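Local coordinates for protein magnesium transporter, putative (Shewanella oneidensis MR-1, PDB 3KXR) that probably moves magnesium or related cations across the membrane, and is represented here by its CBS-pair domain with part of the MgtE N-terminal domain, at residues I93-E96 and A97-L101; K70-V73 and A74-Q77; V152-D155 and A156-I160. One frame throughout, in Å; residues are numbered along the deposited sequence.

Contact 1 of 3, residues I93-E96 and A97-L101; sequences IVDE and ADKYL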
ATOM      1  N   ILE A  93     -10.954   5.737 -26.155  1.00 35.07           N
ATOM      2  CA  ILE A  93     -12.301   5.997 -25.668  1.00 35.27           C
ATOM      3  C   ILE A  93     -12.965   4.702 -25.344  1.00 35.71           C
ATOM      4  O   ILE A  93     -12.951   3.769 -26.163  1.00 36.58           O
ATOM      5  CB  ILE A  93     -13.167   6.729 -26.711  1.00 35.57           C
ATOM      6  CG1 ILE A  93     -12.473   8.003 -27.157  1.00 35.94           C
ATOM      7  CG2 ILE A  93     -14.562   7.064 -26.166  1.00 33.82           C
ATOM      8  CD1 ILE A  93     -12.146   8.967 -26.051  1.00 36.27           C
ATOM      9  N   VAL A  94     -13.564   4.636 -24.157  1.00 36.29           N
ATOM     10  CA  VAL A  94     -14.277   3.442 -23.732  1.00 36.28           C
ATOM     11  C   VAL A  94     -15.711   3.794 -23.354  1.00 38.24           C
ATOM     12  O   VAL A  94     -16.018   4.939 -22.995  1.00 37.76           O
ATOM     13  CB  VAL A  94     -13.577   2.773 -22.503  1.00 36.88           C
ATOM     14  CG1 VAL A  94     -12.179   2.250 -22.897  1.00 34.93           C
ATOM     15  CG2 VAL A  94     -13.509   3.730 -21.322  1.00 32.85           C
ATOM     16  N   ASP A  95     -16.601   2.801 -23.431  1.00 40.07           N
ATOM     17  CA  ASP A  95     -17.956   2.984 -22.918  1.00 40.60           C
ATOM     18  C   ASP A  95     -17.993   2.722 -21.419  1.00 41.44           C
ATOM     19  O   ASP A  95     -16.949   2.506 -20.794  1.00 41.30           O
ATOM     20  CB  ASP A  95     -18.960   2.118 -23.675  1.00 41.05           C
ATOM     21  CG  ASP A  95     -18.830   0.642 -23.397  1.00 41.18           C
ATOM     22  OD1 ASP A  95     -18.131   0.190 -22.454  1.00 40.61           O
ATOM     23  OD2 ASP A  95     -19.504  -0.079 -24.162  1.00 43.52           O
ATOM     24  N   GLU A  96     -19.185   2.741 -20.841  1.00 42.48           N
ATOM     25  CA  GLU A  96     -19.289   2.635 -19.393  1.00 43.62           C
ATOM     26  C   GLU A  96     -19.002   1.226 -18.860  1.00 43.14           C
ATOM     27  O   GLU A  96     -18.805   1.077 -17.676  1.00 43.09           O
ATOM     28  CB  GLU A  96     -20.641   3.141 -18.909  1.00 44.14           C
ATOM     29  CG  GLU A  96     -21.702   2.090 -18.858  1.00 47.44           C
ATOM     30  CD  GLU A  96     -23.012   2.619 -18.284  1.00 51.86           C
ATOM     31  OE1 GLU A  96     -23.076   3.856 -17.979  1.00 52.89           O
ATOM     32  OE2 GLU A  96     -23.962   1.785 -18.156  1.00 52.75           O
ATOM     33  N   ALA A  97     -18.980   0.211 -19.718  1.00 43.11           N
ATOM     34  CA  ALA A  97     -18.532  -1.130 -19.310  1.00 42.95           C
ATOM     35  C   ALA A  97     -17.054  -1.334 -19.670  1.00 43.14           C
ATOM     36  O   ALA A  97     -16.561  -2.451 -19.641  1.00 43.14           O
ATOM     37  CB  ALA A  97     -19.398  -2.206 -19.965  1.00 42.26           C
ATOM     38  N   ASP A  98     -16.349  -0.259 -20.015  1.00 43.58           N
ATOM     39  CA  ASP A  98     -14.898  -0.308 -20.300  1.00 44.27           C
ATOM     40  C   ASP A  98     -14.562  -0.975 -21.626  1.00 43.30           C
ATOM     41  O   ASP A  98     -13.417  -1.347 -21.843  1.00 42.80           O
ATOM     42  CB  ASP A  98     -14.116  -1.034 -19.172  1.00 45.04           C
ATOM     43  CG  ASP A  98     -13.275  -0.100 -18.313  1.00 49.04           C
ATOM     44  OD1 ASP A  98     -12.321   0.553 -18.820  1.00 52.07           O
ATOM     45  OD2 ASP A  98     -13.543  -0.045 -17.082  1.00 58.66           O
ATOM     46  N   LYS A  99     -15.545  -1.135 -22.504  1.00 42.58           N
ATOM     47  CA  LYS A  99     -15.286  -1.680 -23.831  1.00 42.16           C
ATOM     48  C   LYS A  99     -14.591  -0.634 -24.659  1.00 40.11           C
ATOM     49  O   LYS A  99     -15.051   0.495 -24.730  1.00 39.61           O
ATOM     50  CB  LYS A  99     -16.585  -2.069 -24.539  1.00 42.70           C
ATOM     51  CG  LYS A  99     -17.453  -3.013 -23.715  1.00 48.57           C
ATOM     52  CD  LYS A  99     -16.835  -4.432 -23.569  1.00 53.50           C
ATOM     53  CE  LYS A  99     -17.566  -5.279 -22.486  1.00 56.90           C
ATOM     54  NZ  LYS A  99     -16.713  -5.515 -21.250  1.00 60.79           N
ATOM     55  N   TYR A 100     -13.498  -1.018 -25.290  1.00 38.23           N
ATOM     56  CA  TYR A 100     -12.808  -0.140 -26.193  1.00 37.19           C
ATOM     57  C   TYR A 100     -13.736   0.193 -27.339  1.00 36.99           C
ATOM     58  O   TYR A 100     -14.238  -0.707 -27.963  1.00 37.03           O
ATOM     59  CB  TYR A 100     -11.569  -0.821 -26.737  1.00 36.80           C
ATOM     60  CG  TYR A 100     -10.882  -0.108 -27.876  1.00 36.35           C
ATOM     61  CD1 TYR A 100     -10.095   1.006 -27.656  1.00 37.04           C
ATOM     62  CD2 TYR A 100     -10.975  -0.579 -29.163  1.00 37.90           C
ATOM     63  CE1 TYR A 100      -9.444   1.646 -28.673  1.00 34.79           C
ATOM     64  CE2 TYR A 100     -10.338   0.077 -30.212  1.00 37.22           C
ATOM     65  CZ  TYR A 100      -9.559   1.178 -29.942  1.00 38.20           C
ATOM     66  OH  TYR A 100      -8.926   1.832 -30.972  1.00 39.99           O
ATOM     67  N   LEU A 101     -13.949   1.486 -27.597  1.00 36.20           N
ATOM     68  CA  LEU A 101     -14.690   1.970 -28.764  1.00 35.65           C
ATOM     69  C   LEU A 101     -13.787   2.475 -29.920  1.00 35.57           C
ATOM     70  O   LEU A 101     -14.153   2.376 -31.063  1.00 35.69           O
ATOM     71  CB  LEU A 101     -15.580   3.136 -28.320  1.00 35.52           C
ATOM     72  CG  LEU A 101     -16.598   2.913 -27.200  1.00 36.36           C
ATOM     73  CD1 LEU A 101     -17.387   4.165 -26.993  1.00 33.89           C
ATOM     74  CD2 LEU A 101     -17.546   1.727 -27.552  1.00 37.33           C
TER
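Asp95 reaches across to Ala97 and Lys99 at the tip of a beta hairpin. The hairpin joins strands 90-94 and 100-105 of the first CBS domain. Asp95 to Asp98 make a type I beta turn. CB of Asp95 lies 4.1 Å from CD2 of Leu101. CG sits between the backbone N and the carbonyl carbon (chi1 70°), which turns the carboxylate back over the turn. There OD1 takes two backbone N-H groups. The bond from Lys99 N is 2.9 Å long and meets OD1 from above the carboxylate plane. The bond from Ala97 N is weak, with an angle of 128° at the hydrogen. OD2 packs on CB and CG of Lys99, whose side chain runs alongside that of Asp95 in the same direction. The ammonium group of Lys99 does not close on this carboxylate; it makes a salt bridge with Glu158. With an alanine here, the N-H groups of Ala97 and Lys99 would probably be left without this acceptor and the turn would be freer to flex.

The backbone closes the turn as well. Asp98 N donates to Asp95 O, at 2.9 Å. Asp95 N donates to Lys99 O. That same oxygen lies 3.2 Å from Val94 CA in a CA-H...O contact. Val94 and Tyr100 form a non-hydrogen-bonded antiparallel pair, and Val94 also packs on Pro26 of the second subunit. Asp98 bonds Ser28 of that subunit, so the turn lies at a chain interface. Lower in the hairpin, Leu101 N donates to Ile93 O. Beside this bond, CD1 of Leu101 stands 4.1 Å from CG2 of Ile93.

Contact 2 of 3, residues K70-V73 and A74-Q77; sequences KATV and AQAQ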
ATOM      1  N   LYS A  70     -18.397   9.890 -22.573  1.00 37.27           N
ATOM      2  CA  LYS A  70     -19.024  11.167 -22.214  1.00 37.82           C
ATOM      3  C   LYS A  70     -18.030  12.341 -22.367  1.00 37.42           C
ATOM      4  O   LYS A  70     -18.418  13.475 -22.230  1.00 37.55           O
ATOM      5  CB  LYS A  70     -19.591  11.130 -20.785  1.00 37.96           C
ATOM      6  CG  LYS A  70     -20.634  10.004 -20.481  1.00 41.63           C
ATOM      7  CD  LYS A  70     -21.730   9.818 -21.577  1.00 45.58           C
ATOM      8  CE  LYS A  70     -22.796   8.693 -21.266  1.00 46.34           C
ATOM      9  NZ  LYS A  70     -22.632   7.444 -22.117  1.00 44.10           N
ATOM     10  N   ALA A  71     -16.753  12.080 -22.650  1.00 36.58           N
ATOM     11  CA  ALA A  71     -15.771  13.169 -22.723  1.00 36.65           C
ATOM     12  C   ALA A  71     -15.862  13.999 -24.025  1.00 36.86           C
ATOM     13  O   ALA A  71     -16.285  13.484 -25.083  1.00 36.91           O
ATOM     14  CB  ALA A  71     -14.368  12.603 -22.591  1.00 36.10           C
ATOM     15  N   THR A  72     -15.418  15.256 -23.950  1.00 36.70           N
ATOM     16  CA  THR A  72     -15.346  16.137 -25.104  1.00 36.71           C
ATOM     17  C   THR A  72     -13.904  16.425 -25.494  1.00 36.67           C
ATOM     18  O   THR A  72     -12.982  16.120 -24.754  1.00 36.26           O
ATOM     19  CB  THR A  72     -16.003  17.512 -24.820  1.00 37.62           C
ATOM     20  OG1 THR A  72     -15.211  18.249 -23.859  1.00 38.28           O
ATOM     21  CG2 THR A  72     -17.437  17.335 -24.315  1.00 36.13           C
ATOM     22  N   VAL A  73     -13.742  17.063 -26.653  1.00 36.81           N
ATOM     23  CA  VAL A  73     -12.454  17.548 -27.123  1.00 36.57           C
ATOM     24  C   VAL A  73     -11.749  18.305 -26.032  1.00 37.06           C
ATOM     25  O   VAL A  73     -10.539  18.172 -25.905  1.00 38.82           O
ATOM     26  CB  VAL A  73     -12.608  18.416 -28.401  1.00 36.94           C
ATOM     27  CG1 VAL A  73     -11.354  19.250 -28.708  1.00 36.42           C
ATOM     28  CG2 VAL A  73     -12.963  17.517 -29.613  1.00 36.19           C
ATOM     29  N   ALA A  74     -12.482  19.087 -25.237  1.00 36.92           N
ATOM     30  CA  ALA A  74     -11.885  19.906 -24.173  1.00 36.34           C
ATOM     31  C   ALA A  74     -11.131  19.038 -23.200  1.00 36.59           C
ATOM     32  O   ALA A  74     -10.000  19.359 -22.838  1.00 37.31           O
ATOM     33  CB  ALA A  74     -12.938  20.731 -23.438  1.00 35.86           C
ATOM     34  N   GLN A  75     -11.717  17.922 -22.790  1.00 36.54           N
ATOM     35  CA  GLN A  75     -11.011  17.007 -21.880  1.00 36.44           C
ATOM     36  C   GLN A  75      -9.794  16.385 -22.531  1.00 36.48           C
ATOM     37  O   GLN A  75      -8.768  16.243 -21.898  1.00 36.58           O
ATOM     38  CB  GLN A  75     -11.925  15.879 -21.404  1.00 36.74           C
ATOM     39  CG  GLN A  75     -12.919  16.295 -20.324  1.00 36.40           C
ATOM     40  CD  GLN A  75     -13.991  17.206 -20.868  1.00 37.42           C
ATOM     41  OE1 GLN A  75     -14.744  16.827 -21.774  1.00 36.94           O
ATOM     42  NE2 GLN A  75     -14.031  18.442 -20.364  1.00 34.99           N
ATOM     43  N   ALA A  76      -9.907  16.004 -23.796  1.00 36.88           N
ATOM     44  CA  ALA A  76      -8.819  15.337 -24.471  1.00 37.71           C
ATOM     45  C   ALA A  76      -7.664  16.319 -24.600  1.00 39.24           C
ATOM     46  O   ALA A  76      -6.525  15.976 -24.315  1.00 40.01           O
ATOM     47  CB  ALA A  76      -9.239  14.815 -25.824  1.00 37.41           C
ATOM     48  N   GLN A  77      -7.944  17.548 -25.001  1.00 40.02           N
ATOM     49  CA  GLN A  77      -6.869  18.550 -25.139  1.00 40.89           C
ATOM     50  C   GLN A  77      -6.136  18.744 -23.829  1.00 41.17           C
ATOM     51  O   GLN A  77      -4.901  18.826 -23.795  1.00 41.61           O
ATOM     52  CB  GLN A  77      -7.402  19.910 -25.645  1.00 40.59           C
ATOM     53  CG  GLN A  77      -7.694  19.869 -27.144  1.00 41.20           C
ATOM     54  CD  GLN A  77      -8.249  21.152 -27.698  1.00 41.08           C
ATOM     55  OE1 GLN A  77      -8.320  22.156 -27.009  1.00 40.71           O
ATOM     56  NE2 GLN A  77      -8.634  21.124 -28.962  1.00 39.63           N
TER
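Thr72 and Gln75 hold each other at the start of helix 73-82. This is the tight part of the contact. Gln75 bends at chi2 (70°), which folds its amide back toward Thr72. Its OE1 then accepts two bonds. Thr72 N donates at 2.8 Å in the carbonyl plane, and Thr72 OG1 donates at 2.6 Å from above that plane. The hydroxyl oxygen also takes a weak bond from Ala74 N. Thr72 O accepts from Ala76 N at 3.2 Å, and Val73 O accepts a straighter bond from Gln77 N. Packing continues along the helix, with CG1 of Val73 3.3 Å from NE2 of Gln77, a contact without a bond. That amide instead donates to Ile109 O, which ties the first turn to the end of helix 106-109.

The solvent side is looser. Lys70 is exposed there, and its chain leads away from the helix. Ala71 and Gln75 pack on Tyr24 of the second subunit. Thr72 is the N-cap, and with Gln75 it forms a capping box, the motif that opens this CBS-domain helix.

Contact 3 of 3, residues V152-D155 and A156-I160; sequences VIDD and AGELI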
ATOM      1  N   VAL A 152      -4.503  -2.400 -26.200  1.00 37.51           N
ATOM      2  CA  VAL A 152      -4.694  -3.814 -26.055  1.00 37.02           C
ATOM      3  C   VAL A 152      -6.041  -4.091 -25.378  1.00 36.95           C
ATOM      4  O   VAL A 152      -6.387  -3.486 -24.370  1.00 36.61           O
ATOM      5  CB  VAL A 152      -3.548  -4.419 -25.243  1.00 37.30           C
ATOM      6  CG1 VAL A 152      -3.778  -5.905 -25.061  1.00 35.59           C
ATOM      7  CG2 VAL A 152      -2.210  -4.155 -25.942  1.00 36.91           C
ATOM      8  N   ILE A 153      -6.809  -4.994 -25.958  1.00 37.36           N
ATOM      9  CA  ILE A 153      -8.083  -5.396 -25.378  1.00 37.61           C
ATOM     10  C   ILE A 153      -8.054  -6.877 -24.977  1.00 38.27           C
ATOM     11  O   ILE A 153      -7.303  -7.682 -25.540  1.00 37.84           O
ATOM     12  CB  ILE A 153      -9.268  -5.138 -26.343  1.00 37.95           C
ATOM     13  CG1 ILE A 153      -9.084  -5.901 -27.660  1.00 37.47           C
ATOM     14  CG2 ILE A 153      -9.454  -3.637 -26.595  1.00 35.61           C
ATOM     15  CD1 ILE A 153     -10.334  -5.949 -28.482  1.00 38.50           C
ATOM     16  N   ASP A 154      -8.865  -7.221 -23.987  1.00 39.02           N
ATOM     17  CA  ASP A 154      -8.961  -8.586 -23.522  1.00 39.94           C
ATOM     18  C   ASP A 154      -9.987  -9.295 -24.386  1.00 40.49           C
ATOM     19  O   ASP A 154     -10.481  -8.710 -25.319  1.00 40.74           O
ATOM     20  CB  ASP A 154      -9.272  -8.636 -22.013  1.00 40.08           C
ATOM     21  CG  ASP A 154     -10.693  -8.246 -21.677  1.00 41.48           C
ATOM     22  OD1 ASP A 154     -11.519  -8.113 -22.612  1.00 42.69           O
ATOM     23  OD2 ASP A 154     -10.990  -8.092 -20.464  1.00 43.59           O
ATOM     24  N   ASP A 155     -10.301 -10.552 -24.107  1.00 41.53           N
ATOM     25  CA  ASP A 155     -11.263 -11.275 -24.964  1.00 42.20           C
ATOM     26  C   ASP A 155     -12.711 -10.838 -24.736  1.00 41.48           C
ATOM     27  O   ASP A 155     -13.564 -11.176 -25.539  1.00 41.46           O
ATOM     28  CB  ASP A 155     -11.143 -12.806 -24.810  1.00 42.87           C
ATOM     29  CG  ASP A 155     -11.200 -13.256 -23.353  1.00 45.74           C
ATOM     30  OD1 ASP A 155     -11.335 -12.382 -22.458  1.00 50.17           O
ATOM     31  OD2 ASP A 155     -11.093 -14.483 -23.087  1.00 51.48           O
ATOM     32  N   ALA A 156     -12.989 -10.116 -23.644  1.00 40.87           N
ATOM     33  CA  ALA A 156     -14.313  -9.495 -23.410  1.00 40.33           C
ATOM     34  C   ALA A 156     -14.503  -8.138 -24.132  1.00 40.02           C
ATOM     35  O   ALA A 156     -15.574  -7.548 -24.047  1.00 40.08           O
ATOM     36  CB  ALA A 156     -14.540  -9.305 -21.906  1.00 40.23           C
ATOM     37  N   GLY A 157     -13.463  -7.639 -24.808  1.00 39.26           N
ATOM     38  CA  GLY A 157     -13.501  -6.338 -25.488  1.00 38.96           C
ATOM     39  C   GLY A 157     -13.047  -5.155 -24.650  1.00 38.49           C
ATOM     40  O   GLY A 157     -13.077  -4.029 -25.121  1.00 37.99           O
ATOM     41  N   GLU A 158     -12.633  -5.412 -23.412  1.00 38.17           N
ATOM     42  CA  GLU A 158     -12.249  -4.359 -22.489  1.00 38.63           C
ATOM     43  C   GLU A 158     -10.837  -3.900 -22.734  1.00 38.53           C
ATOM     44  O   GLU A 158      -9.912  -4.698 -22.889  1.00 38.46           O
ATOM     45  CB  GLU A 158     -12.346  -4.796 -21.030  1.00 38.77           C
ATOM     46  CG  GLU A 158     -13.749  -5.199 -20.591  1.00 42.31           C
ATOM     47  CD  GLU A 158     -13.864  -5.457 -19.079  1.00 46.14           C
ATOM     48  OE1 GLU A 158     -12.882  -5.214 -18.312  1.00 48.03           O
ATOM     49  OE2 GLU A 158     -14.965  -5.884 -18.670  1.00 47.57           O
ATOM     50  N   LEU A 159     -10.678  -2.592 -22.737  1.00 38.30           N
ATOM     51  CA  LEU A 159      -9.373  -1.979 -22.890  1.00 38.64           C
ATOM     52  C   LEU A 159      -8.591  -2.253 -21.633  1.00 38.86           C
ATOM     53  O   LEU A 159      -8.934  -1.743 -20.600  1.00 39.04           O
ATOM     54  CB  LEU A 159      -9.545  -0.462 -23.060  1.00 37.94           C
ATOM     55  CG  LEU A 159      -8.272   0.333 -23.212  1.00 37.49           C
ATOM     56  CD1 LEU A 159      -7.496  -0.256 -24.397  1.00 35.39           C
ATOM     57  CD2 LEU A 159      -8.626   1.812 -23.390  1.00 35.10           C
ATOM     58  N   ILE A 160      -7.549  -3.066 -21.702  1.00 39.47           N
ATOM     59  CA  ILE A 160      -6.760  -3.326 -20.503  1.00 39.88           C
ATOM     60  C   ILE A 160      -5.453  -2.534 -20.418  1.00 40.03           C
ATOM     61  O   ILE A 160      -4.836  -2.479 -19.348  1.00 41.20           O
ATOM     62  CB  ILE A 160      -6.478  -4.805 -20.326  1.00 40.13           C
ATOM     63  CG1 ILE A 160      -5.530  -5.293 -21.414  1.00 41.15           C
ATOM     64  CG2 ILE A 160      -7.807  -5.594 -20.313  1.00 40.64           C
ATOM     65  CD1 ILE A 160      -5.350  -6.815 -21.395  1.00 42.08           C
TER
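Asp154 OD1 meets the backbone N-H groups of Ala156 and Glu158 across the turn. Glu158 N donates at 3.0 Å, from above the carboxylate plane. The bond from Ala156 N is weak, although its length is 2.7 Å. With chi1 at 73°, the carboxylate of Asp154 folds in over the backbone of the turn. OD2 lies 3.6 Å from CB of Glu158. The two carboxylates also come close, with OD2 of Asp154 4.1 Å from OE1 of Glu158 and their planes 35° apart. This crowding of like charge is probably eased by Lys99, which makes a salt bridge to Glu158 OE2.

The backbone sets the carboxylate in place. Asp154 to Gly157 form a type I beta turn, closed by Gly157 N to Asp154 O. Gly157 has a positive phi of 91°, and a side chain here would press on the carbonyl of Ala156. Asp154 N donates to Glu158 O, at 2.9 Å. The same oxygen also takes a CA-H...O contact from Ile153.

Further down the ladder, Ile153 pairs with Leu159 as an antiparallel, non-hydrogen-bonded pair. Ile160 N bonds Val152 O. Apolar branches flank this bond. CG2 of Ile160 lies 3.8 Å from CB of Asp154, while its CD1 approaches CG1 of Val152. From the neighbouring pair, CD1 of Leu159 comes 3.4 Å from Val152 O.

The hairpin belongs to the second CBS domain and connects strands 149-153 and 159-164. Leu159 packs on Phe92 and Val94 of strand 90-94 in the first CBS domain. On another flank Tyr51, just after helix 39-50, touches Asp154 and Ile160.

Contacts 1 and 3 are corresponding hairpin turns in the two CBS domains; contact 2 is a helix start in the first. All three are partly buried, but contact 3 lies nearest the chain centre and contact 2 farthest out. In both turns an aspartate carboxylate takes backbone N-H groups, whereas contact 2 uses a hydroxyl and an amide. The turns meet directly, with centres 9 Å apart. Tyr100 N probably bonds Gly157 O, and Tyr100 CB packs on Ile153 CG2, joining the two domains. Contact 2 touches neither turn. It shares with contact 1 a border with the second subunit, which contact 3 lacks.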